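PDB 3IWG: acetyltransferase, GNAT family from Colwellia psychrerythraea, which probably transfers an acyl group, most likely acetyl, as members of the GNAT family generally do. Local coordinates for residues W35-F48 / F57-L71. Residues are numbered along the deposited sequence; the frame is centred on the assembly and turned at random. Where two conformers were deposited one is given.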
ATOM      1  N   TRP A  35      12.053   6.442  -7.594  1.00 27.10           N
ATOM      2  CA  TRP A  35      11.964   6.885  -8.991  1.00 26.26           C
ATOM      3  C   TRP A  35      11.715   5.743  -9.975  1.00 25.75           C
ATOM      4  O   TRP A  35      10.778   5.812 -10.783  1.00 25.80           O
ATOM      5  CB  TRP A  35      13.194   7.661  -9.393  1.00 25.80           C
ATOM      6  CG  TRP A  35      13.137   8.978  -8.875  1.00 25.32           C
ATOM      7  CD1 TRP A  35      13.567   9.386  -7.672  1.00 26.82           C
ATOM      8  CD2 TRP A  35      12.519  10.091  -9.490  1.00 27.11           C
ATOM      9  NE1 TRP A  35      13.302  10.731  -7.496  1.00 27.66           N
ATOM     10  CE2 TRP A  35      12.653  11.190  -8.600  1.00 27.24           C
ATOM     11  CE3 TRP A  35      11.876  10.282 -10.716  1.00 29.19           C
ATOM     12  CZ2 TRP A  35      12.159  12.463  -8.882  1.00 28.45           C
ATOM     13  CZ3 TRP A  35      11.382  11.560 -11.009  1.00 33.12           C
ATOM     14  CH2 TRP A  35      11.539  12.645 -10.083  1.00 30.12           C
ATOM     15  N   HIS A  36      12.496   4.681  -9.876  1.00 25.71           N
ATOM     16  CA  HIS A  36      12.500   3.672 -10.944  1.00 26.51           C
ATOM     17  C   HIS A  36      11.645   2.470 -10.703  1.00 27.63           C
ATOM     18  O   HIS A  36      11.243   1.849 -11.666  1.00 27.30           O
ATOM     19  CB  HIS A  36      13.913   3.265 -11.322  1.00 26.18           C
ATOM     20  CG  HIS A  36      14.593   4.328 -12.106  1.00 28.23           C
ATOM     21  ND1 HIS A  36      15.362   5.307 -11.511  1.00 30.85           N
ATOM     22  CD2 HIS A  36      14.465   4.686 -13.406  1.00 29.07           C
ATOM     23  CE1 HIS A  36      15.700   6.204 -12.418  1.00 29.28           C
ATOM     24  NE2 HIS A  36      15.177   5.845 -13.577  1.00 28.43           N
ATOM     25  N   PHE A  37      11.321   2.158  -9.443  1.00 28.61           N
ATOM     26  CA  PHE A  37      10.374   1.084  -9.172  1.00 29.92           C
ATOM     27  C   PHE A  37       9.045   1.498  -8.560  1.00 29.51           C
ATOM     28  O   PHE A  37       8.154   0.676  -8.436  1.00 28.92           O
ATOM     29  CB  PHE A  37      11.060   0.023  -8.333  1.00 30.58           C
ATOM     30  CG  PHE A  37      12.351  -0.361  -8.906  1.00 33.02           C
ATOM     31  CD1 PHE A  37      12.382  -1.049 -10.116  1.00 34.44           C
ATOM     32  CD2 PHE A  37      13.534   0.061  -8.342  1.00 33.97           C
ATOM     33  CE1 PHE A  37      13.574  -1.366 -10.722  1.00 35.10           C
ATOM     34  CE2 PHE A  37      14.763  -0.270  -8.957  1.00 36.27           C
ATOM     35  CZ  PHE A  37      14.767  -0.976 -10.148  1.00 35.91           C
ATOM     36  N   GLY A  38       8.915   2.772  -8.212  1.00 30.13           N
ATOM     37  CA  GLY A  38       7.654   3.337  -7.732  1.00 29.19           C
ATOM     38  C   GLY A  38       7.061   4.112  -8.878  1.00 29.57           C
ATOM     39  O   GLY A  38       6.070   3.657  -9.441  1.00 29.38           O
ATOM     40  N   PHE A  39       7.683   5.253  -9.243  1.00 29.40           N
ATOM     41  CA  PHE A  39       7.138   6.155 -10.289  1.00 29.33           C
ATOM     42  C   PHE A  39       7.185   5.617 -11.702  1.00 28.25           C
ATOM     43  O   PHE A  39       6.199   5.688 -12.385  1.00 27.74           O
ATOM     44  CB  PHE A  39       7.806   7.569 -10.321  1.00 29.65           C
ATOM     45  CG  PHE A  39       7.761   8.327  -9.009  1.00 33.01           C
ATOM     46  CD1 PHE A  39       6.641   8.292  -8.190  1.00 34.33           C
ATOM     47  CD2 PHE A  39       8.852   9.128  -8.614  1.00 36.28           C
ATOM     48  CE1 PHE A  39       6.618   8.993  -6.956  1.00 35.22           C
ATOM     49  CE2 PHE A  39       8.832   9.854  -7.371  1.00 34.88           C
ATOM     50  CZ  PHE A  39       7.715   9.767  -6.555  1.00 36.40           C
ATOM     51  N   ALA A  40       8.331   5.145 -12.183  1.00 27.92           N
ATOM     52  CA  ALA A  40       8.427   4.751 -13.596  1.00 27.51           C
ATOM     53  C   ALA A  40       7.364   3.718 -14.083  1.00 27.26           C
ATOM     54  O   ALA A  40       6.761   3.891 -15.141  1.00 28.46           O
ATOM     55  CB  ALA A  40       9.855   4.261 -13.919  1.00 27.75           C
ATOM     56  N   PRO A  41       7.110   2.646 -13.335  1.00 27.15           N
ATOM     57  CA  PRO A  41       6.084   1.660 -13.761  1.00 26.92           C
ATOM     58  C   PRO A  41       4.652   2.226 -13.785  1.00 26.92           C
ATOM     59  O   PRO A  41       3.791   1.660 -14.448  1.00 26.00           O
ATOM     60  CB  PRO A  41       6.189   0.557 -12.702  1.00 27.13           C
ATOM     61  CG  PRO A  41       7.464   0.779 -12.002  1.00 27.04           C
ATOM     62  CD  PRO A  41       7.704   2.266 -12.059  1.00 27.74           C
HETATM   63  N   MSE A  42       4.407   3.325 -13.061  1.00 26.74           N
HETATM   64  CA  MSE A  42       3.106   4.030 -13.167  1.00 27.24           C
HETATM   65  C   MSE A  42       2.999   4.958 -14.381  1.00 27.49           C
HETATM   66  O   MSE A  42       1.902   5.315 -14.764  1.00 27.78           O
HETATM   67  CB  MSE A  42       2.833   4.890 -11.938  1.00 28.27           C
HETATM   68  CG  MSE A  42       2.965   4.219 -10.582  1.00 27.81           C
HETATM   69 SE   MSE A  42       2.816   5.618  -9.177  0.60 33.46          SE
HETATM   70  CE  MSE A  42       0.868   5.967  -9.394  1.00 30.97           C
ATOM     71  N   ALA A  43       4.135   5.359 -14.964  1.00 27.33           N
ATOM     72  CA  ALA A  43       4.189   6.336 -16.074  1.00 26.86           C
ATOM     73  C   ALA A  43       3.719   5.697 -17.376  1.00 26.68           C
ATOM     74  O   ALA A  43       3.673   4.475 -17.445  1.00 26.19           O
ATOM     75  CB  ALA A  43       5.658   6.827 -16.248  1.00 26.57           C
ATOM     76  N   LYS A  44       3.395   6.517 -18.389  1.00 25.94           N
ATOM     77  CA  LYS A  44       2.954   6.011 -19.689  0.50 25.77           C
ATOM     78  C   LYS A  44       4.183   5.528 -20.450  1.00 24.93           C
ATOM     79  O   LYS A  44       5.216   6.179 -20.420  1.00 26.29           O
ATOM     80  CB  LYS A  44       2.245   7.106 -20.494  0.50 25.84           C
ATOM     81  CG  LYS A  44       1.080   7.777 -19.776  0.50 26.91           C
ATOM     82  CD  LYS A  44      -0.170   6.868 -19.737  0.50 29.18           C
ATOM     83  CE  LYS A  44      -1.375   7.562 -19.093  0.50 29.01           C
ATOM     84  NZ  LYS A  44      -2.521   6.647 -19.016  0.50 29.87           N
ATOM     85  N   HIS A  45       4.070   4.401 -21.129  1.00 23.55           N
ATOM     86  CA  HIS A  45       5.211   3.821 -21.807  1.00 22.96           C
ATOM     87  C   HIS A  45       5.033   3.798 -23.274  1.00 22.48           C
ATOM     88  O   HIS A  45       3.952   3.583 -23.748  1.00 23.32           O
ATOM     89  CB  HIS A  45       5.482   2.426 -21.310  1.00 22.29           C
ATOM     90  CG  HIS A  45       6.073   2.401 -19.942  1.00 21.58           C
ATOM     91  ND1 HIS A  45       7.384   2.040 -19.696  1.00 20.90           N
ATOM     92  CD2 HIS A  45       5.527   2.683 -18.737  1.00 21.40           C
ATOM     93  CE1 HIS A  45       7.618   2.094 -18.395  1.00 21.09           C
ATOM     94  NE2 HIS A  45       6.510   2.484 -17.788  1.00 22.63           N
ATOM     95  N   PHE A  46       6.105   4.057 -24.001  1.00 22.22           N
ATOM     96  CA  PHE A  46       6.083   3.948 -25.445  1.00 22.21           C
ATOM     97  C   PHE A  46       7.245   3.098 -25.870  1.00 22.03           C
ATOM     98  O   PHE A  46       8.281   3.049 -25.225  1.00 20.21           O
ATOM     99  CB  PHE A  46       6.136   5.316 -26.137  1.00 22.12           C
ATOM    100  CG  PHE A  46       5.087   6.254 -25.667  1.00 22.94           C
ATOM    101  CD1 PHE A  46       3.889   6.366 -26.327  1.00 23.59           C
ATOM    102  CD2 PHE A  46       5.294   7.013 -24.533  1.00 25.56           C
ATOM    103  CE1 PHE A  46       2.906   7.222 -25.857  1.00 26.04           C
ATOM    104  CE2 PHE A  46       4.328   7.876 -24.065  1.00 26.17           C
ATOM    105  CZ  PHE A  46       3.136   7.989 -24.720  1.00 25.80           C
ATOM    106  N   GLY A  47       7.021   2.413 -26.968  1.00 23.15           N
ATOM    107  CA  GLY A  47       8.008   1.572 -27.592  1.00 23.63           C
ATOM    108  C   GLY A  47       8.399   2.148 -28.932  1.00 24.48           C
ATOM    109  O   GLY A  47       7.632   2.883 -29.591  1.00 22.82           O
ATOM    110  N   PHE A  48       9.631   1.808 -29.288  1.00 26.19           N
ATOM    111  CA  PHE A  48      10.268   2.266 -30.477  1.00 27.81           C
ATOM    112  C   PHE A  48      10.462   1.016 -31.338  1.00 29.60           C
ATOM    113  O   PHE A  48      11.069   0.011 -30.927  1.00 29.02           O
ATOM    114  CB  PHE A  48      11.615   2.909 -30.145  1.00 28.06           C
ATOM    115  CG  PHE A  48      11.542   4.051 -29.144  1.00 27.67           C
ATOM    116  CD1 PHE A  48      10.559   5.033 -29.239  1.00 29.46           C
ATOM    117  CD2 PHE A  48      12.498   4.176 -28.140  1.00 26.22           C
ATOM    118  CE1 PHE A  48      10.503   6.101 -28.328  1.00 26.94           C
ATOM    119  CE2 PHE A  48      12.454   5.246 -27.243  1.00 27.69           C
ATOM    120  CZ  PHE A  48      11.456   6.207 -27.346  1.00 26.36           C
ATOM    121  N   PHE A  57      12.483   1.930 -25.791  1.00 27.01           N
ATOM    122  CA  PHE A  57      11.294   2.469 -25.133  1.00 26.14           C
ATOM    123  C   PHE A  57      11.548   3.775 -24.344  1.00 26.00           C
ATOM    124  O   PHE A  57      12.686   4.146 -24.039  1.00 25.89           O
ATOM    125  CB  PHE A  57      10.715   1.431 -24.142  1.00 25.44           C
ATOM    126  CG  PHE A  57      11.439   1.416 -22.841  1.00 25.17           C
ATOM    127  CD1 PHE A  57      12.586   0.664 -22.679  1.00 27.06           C
ATOM    128  CD2 PHE A  57      11.036   2.229 -21.802  1.00 24.15           C
ATOM    129  CE1 PHE A  57      13.288   0.688 -21.462  1.00 27.45           C
ATOM    130  CE2 PHE A  57      11.730   2.274 -20.621  1.00 22.22           C
ATOM    131  CZ  PHE A  57      12.854   1.510 -20.446  1.00 24.61           C
ATOM    132  N   CYS A  58      10.463   4.441 -23.960  1.00 25.25           N
ATOM    133  CA  CYS A  58      10.568   5.505 -22.986  1.00 24.85           C
ATOM    134  C   CYS A  58       9.308   5.540 -22.146  1.00 24.90           C
ATOM    135  O   CYS A  58       8.331   4.883 -22.481  1.00 24.01           O
ATOM    136  CB  CYS A  58      10.808   6.858 -23.671  1.00 24.27           C
ATOM    137  SG  CYS A  58       9.415   7.550 -24.481  1.00 22.68           S
ATOM    138  N   CYS A  59       9.345   6.294 -21.048  1.00 25.75           N
ATOM    139  CA  CYS A  59       8.122   6.567 -20.268  1.00 26.69           C
ATOM    140  C   CYS A  59       7.994   8.000 -19.808  1.00 27.35           C
ATOM    141  O   CYS A  59       8.992   8.686 -19.477  1.00 28.51           O
ATOM    142  CB  CYS A  59       7.957   5.570 -19.110  1.00 26.99           C
ATOM    143  SG  CYS A  59       9.137   5.713 -17.843  1.00 27.26           S
ATOM    144  N   VAL A  60       6.766   8.491 -19.876  1.00 27.39           N
ATOM    145  CA  VAL A  60       6.483   9.897 -19.590  1.00 26.95           C
ATOM    146  C   VAL A  60       5.481   9.917 -18.453  1.00 28.46           C
ATOM    147  O   VAL A  60       4.432   9.292 -18.531  1.00 28.83           O
ATOM    148  CB  VAL A  60       5.876  10.605 -20.799  1.00 26.85           C
ATOM    149  CG1 VAL A  60       5.559  12.100 -20.497  1.00 25.46           C
ATOM    150  CG2 VAL A  60       6.770  10.427 -22.031  1.00 24.00           C
ATOM    151  N   ASN A  61       5.804  10.635 -17.388  1.00 29.31           N
ATOM    152  CA  ASN A  61       4.891  10.766 -16.289  1.00 30.04           C
ATOM    153  C   ASN A  61       3.737  11.705 -16.627  1.00 31.33           C
ATOM    154  O   ASN A  61       3.648  12.260 -17.727  1.00 30.82           O
ATOM    155  CB  ASN A  61       5.642  11.145 -14.974  1.00 29.73           C
ATOM    156  CG  ASN A  61       6.010  12.624 -14.857  1.00 27.60           C
ATOM    157  OD1 ASN A  61       5.698  13.464 -15.703  1.00 27.82           O
ATOM    158  ND2 ASN A  61       6.705  12.930 -13.791  1.00 23.57           N
ATOM    159  N   ASP A  62       2.874  11.867 -15.645  1.00 32.86           N
ATOM    160  CA  ASP A  62       1.683  12.700 -15.764  1.00 34.67           C
ATOM    161  C   ASP A  62       1.899  14.169 -15.990  1.00 34.14           C
ATOM    162  O   ASP A  62       1.055  14.839 -16.561  1.00 34.45           O
ATOM    163  CB  ASP A  62       0.836  12.533 -14.491  1.00 35.77           C
ATOM    164  CG  ASP A  62      -0.178  11.457 -14.637  1.00 39.67           C
ATOM    165  OD1 ASP A  62      -0.210  10.850 -15.757  1.00 43.06           O
ATOM    166  OD2 ASP A  62      -0.964  11.243 -13.661  1.00 46.05           O
ATOM    167  N   ASP A  63       3.014  14.683 -15.517  1.00 34.58           N
ATOM    168  CA  ASP A  63       3.326  16.081 -15.727  1.00 34.61           C
ATOM    169  C   ASP A  63       3.938  16.335 -17.064  1.00 34.21           C
ATOM    170  O   ASP A  63       4.107  17.488 -17.418  1.00 35.85           O
ATOM    171  CB  ASP A  63       4.210  16.577 -14.606  1.00 35.23           C
ATOM    172  CG  ASP A  63       3.492  16.519 -13.278  1.00 37.44           C
ATOM    173  OD1 ASP A  63       2.422  17.160 -13.204  1.00 41.76           O
ATOM    174  OD2 ASP A  63       3.926  15.792 -12.345  1.00 39.27           O
ATOM    175  N   GLY A  64       4.223  15.287 -17.840  1.00 32.86           N
ATOM    176  CA  GLY A  64       4.863  15.461 -19.151  1.00 31.30           C
ATOM    177  C   GLY A  64       6.382  15.328 -19.136  1.00 30.04           C
ATOM    178  O   GLY A  64       7.063  15.792 -20.042  1.00 28.45           O
ATOM    179  N   TYR A  65       6.908  14.644 -18.134  1.00 28.68           N
ATOM    180  CA  TYR A  65       8.326  14.511 -17.998  1.00 28.67           C
ATOM    181  C   TYR A  65       8.747  13.089 -18.185  1.00 27.90           C
ATOM    182  O   TYR A  65       8.228  12.176 -17.525  1.00 26.66           O
ATOM    183  CB  TYR A  65       8.790  14.993 -16.625  1.00 29.05           C
ATOM    184  CG  TYR A  65       8.753  16.496 -16.509  1.00 30.19           C
ATOM    185  CD1 TYR A  65       7.602  17.153 -16.111  1.00 32.19           C
ATOM    186  CD2 TYR A  65       9.865  17.257 -16.846  1.00 32.00           C
ATOM    187  CE1 TYR A  65       7.555  18.549 -16.041  1.00 34.57           C
ATOM    188  CE2 TYR A  65       9.838  18.631 -16.769  1.00 33.10           C
ATOM    189  CZ  TYR A  65       8.689  19.279 -16.361  1.00 33.22           C
ATOM    190  OH  TYR A  65       8.686  20.645 -16.275  1.00 34.94           O
ATOM    191  N   LEU A  66       9.718  12.927 -19.076  1.00 26.68           N
ATOM    192  CA  LEU A  66      10.371  11.661 -19.264  1.00 26.52           C
ATOM    193  C   LEU A  66      10.997  11.202 -17.976  1.00 25.42           C
ATOM    194  O   LEU A  66      11.498  11.987 -17.182  1.00 26.75           O
ATOM    195  CB  LEU A  66      11.445  11.736 -20.362  1.00 26.44           C
ATOM    196  CG  LEU A  66      11.042  11.473 -21.820  1.00 30.07           C
ATOM    197  CD1 LEU A  66       9.834  12.282 -22.207  1.00 33.40           C
ATOM    198  CD2 LEU A  66      12.221  11.783 -22.826  1.00 32.63           C
ATOM    199  N   LEU A  67      10.962   9.912 -17.777  1.00 24.38           N
ATOM    200  CA  LEU A  67      11.563   9.291 -16.632  1.00 25.53           C
ATOM    201  C   LEU A  67      12.608   8.289 -17.087  1.00 25.76           C
ATOM    202  O   LEU A  67      13.563   8.058 -16.375  1.00 25.51           O
ATOM    203  CB  LEU A  67      10.475   8.583 -15.754  1.00 25.15           C
ATOM    204  CG  LEU A  67       9.437   9.454 -14.974  1.00 27.67           C
ATOM    205  CD1 LEU A  67       8.613   8.638 -13.894  1.00 28.75           C
ATOM    206  CD2 LEU A  67      10.039  10.689 -14.266  1.00 26.60           C
ATOM    207  N   GLN A  68      12.391   7.653 -18.243  1.00 27.35           N
ATOM    208  CA  GLN A  68      13.284   6.602 -18.760  1.00 27.81           C
ATOM    209  C   GLN A  68      13.303   6.685 -20.292  1.00 28.10           C
ATOM    210  O   GLN A  68      12.288   7.043 -20.907  1.00 27.79           O
ATOM    211  CB  GLN A  68      12.797   5.210 -18.330  1.00 27.36           C
ATOM    212  CG  GLN A  68      12.788   4.966 -16.841  1.00 28.25           C
ATOM    213  CD  GLN A  68      12.327   3.535 -16.455  1.00 28.01           C
ATOM    214  OE1 GLN A  68      11.569   2.901 -17.176  1.00 25.01           O
ATOM    215  NE2 GLN A  68      12.774   3.054 -15.288  1.00 27.88           N
ATOM    216  N   TYR A  69      14.456   6.378 -20.873  1.00 27.91           N
ATOM    217  CA  TYR A  69      14.644   6.330 -22.323  1.00 28.64           C
ATOM    218  C   TYR A  69      15.764   5.338 -22.643  1.00 28.94           C
ATOM    219  O   TYR A  69      16.812   5.306 -21.968  1.00 28.92           O
ATOM    220  CB  TYR A  69      15.019   7.681 -22.859  1.00 28.50           C
ATOM    221  CG  TYR A  69      15.344   7.706 -24.351  1.00 30.17           C
ATOM    222  CD1 TYR A  69      16.606   7.353 -24.838  1.00 30.02           C
ATOM    223  CD2 TYR A  69      14.378   8.105 -25.276  1.00 31.28           C
ATOM    224  CE1 TYR A  69      16.879   7.381 -26.228  1.00 30.19           C
ATOM    225  CE2 TYR A  69      14.635   8.124 -26.631  1.00 31.33           C
ATOM    226  CZ  TYR A  69      15.887   7.788 -27.098  1.00 30.78           C
ATOM    227  OH  TYR A  69      16.091   7.860 -28.436  1.00 31.32           O
ATOM    228  N   TYR A  70      15.540   4.508 -23.643  1.00 29.45           N
ATOM    229  CA  TYR A  70      16.529   3.510 -23.988  1.00 30.78           C
ATOM    230  C   TYR A  70      16.313   3.062 -25.421  1.00 32.49           C
ATOM    231  O   TYR A  70      15.185   2.744 -25.804  1.00 33.33           O
ATOM    232  CB  TYR A  70      16.452   2.309 -23.045  1.00 30.48           C
ATOM    233  CG  TYR A  70      17.414   1.224 -23.398  1.00 30.99           C
ATOM    234  CD1 TYR A  70      18.704   1.255 -22.915  1.00 31.18           C
ATOM    235  CD2 TYR A  70      17.059   0.199 -24.258  1.00 32.25           C
ATOM    236  CE1 TYR A  70      19.617   0.299 -23.237  1.00 30.63           C
ATOM    237  CE2 TYR A  70      17.972  -0.795 -24.594  1.00 33.92           C
ATOM    238  CZ  TYR A  70      19.265  -0.729 -24.090  1.00 33.25           C
ATOM    239  OH  TYR A  70      20.205  -1.679 -24.413  1.00 31.15           O
ATOM    240  N   LEU A  71      17.397   3.039 -26.194  1.00 33.69           N
ATOM    241  CA  LEU A  71      17.450   2.394 -27.529  1.00 34.83           C
ATOM    242  C   LEU A  71      18.560   1.373 -27.577  1.00 35.83           C
ATOM    243  O   LEU A  71      19.647   1.608 -27.053  1.00 35.70           O
ATOM    244  CB  LEU A  71      17.754   3.419 -28.613  1.00 34.34           C
ATOM    245  CG  LEU A  71      16.601   3.672 -29.562  1.00 35.13           C
ATOM    246  CD1 LEU A  71      17.012   4.696 -30.604  1.00 36.16           C
ATOM    247  CD2 LEU A  71      16.134   2.388 -30.229  1.00 32.85           C
TER
HETATM  248  O   HOH W   1      11.124   0.606 -14.161  1.00 24.06           O
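Lys44 and Phe46 pair with Val60 and Cys58 as hydrogen-bonded pairs of an antiparallel beta hairpin, the axes of the segments 44-48 and 57-60 approaching to 4.6 Å; the straightest of the four bonds goes from Phe46 N to Cys58 O (2.8 Å, 171°). Between them His45 and Cys59 form a non-hydrogen-bonded pair, and here the side chains meet closely: Cys59 CB sits 3.5 Å from the centroid of the His45 ring, almost exactly on its normal, a CH-pi contact. With CG beside its own backbone N (chi1 -73°), the imidazole reaches back along the chain, and His45 NE2 donates to Ala40 O at 3.0 Å. That carbonyl also accepts from Ala43 N, the two donors arriving on opposite faces of its plane. A leucine here, with no N-H, would probably leave Ala40 O with one donor fewer and Cys59 CB without its ring face. Strand 65-71 follows through the type I turn Asn61-Gly64 as the next antiparallel strand of this GNAT-family domain. Its Leu67 packs against the helix, CD2 at the edge of the Trp35 indole at CZ3 (3.6 Å) and CD1 against Phe39 CB. On the face carrying Phe46 and Cys58, Phe48 CZ approaches Cys58 SG at 3.8 Å, while its ring meets Tyr69 obliquely, planes 51° apart. Helix 76-87 packs against Phe48 and Tyr69; Lys20 of helix 17-26 packs on His45 and Phe57 and hydrogen-bonds Gln68 OE1, and strand 6-9 continues the sheet beyond 44-50.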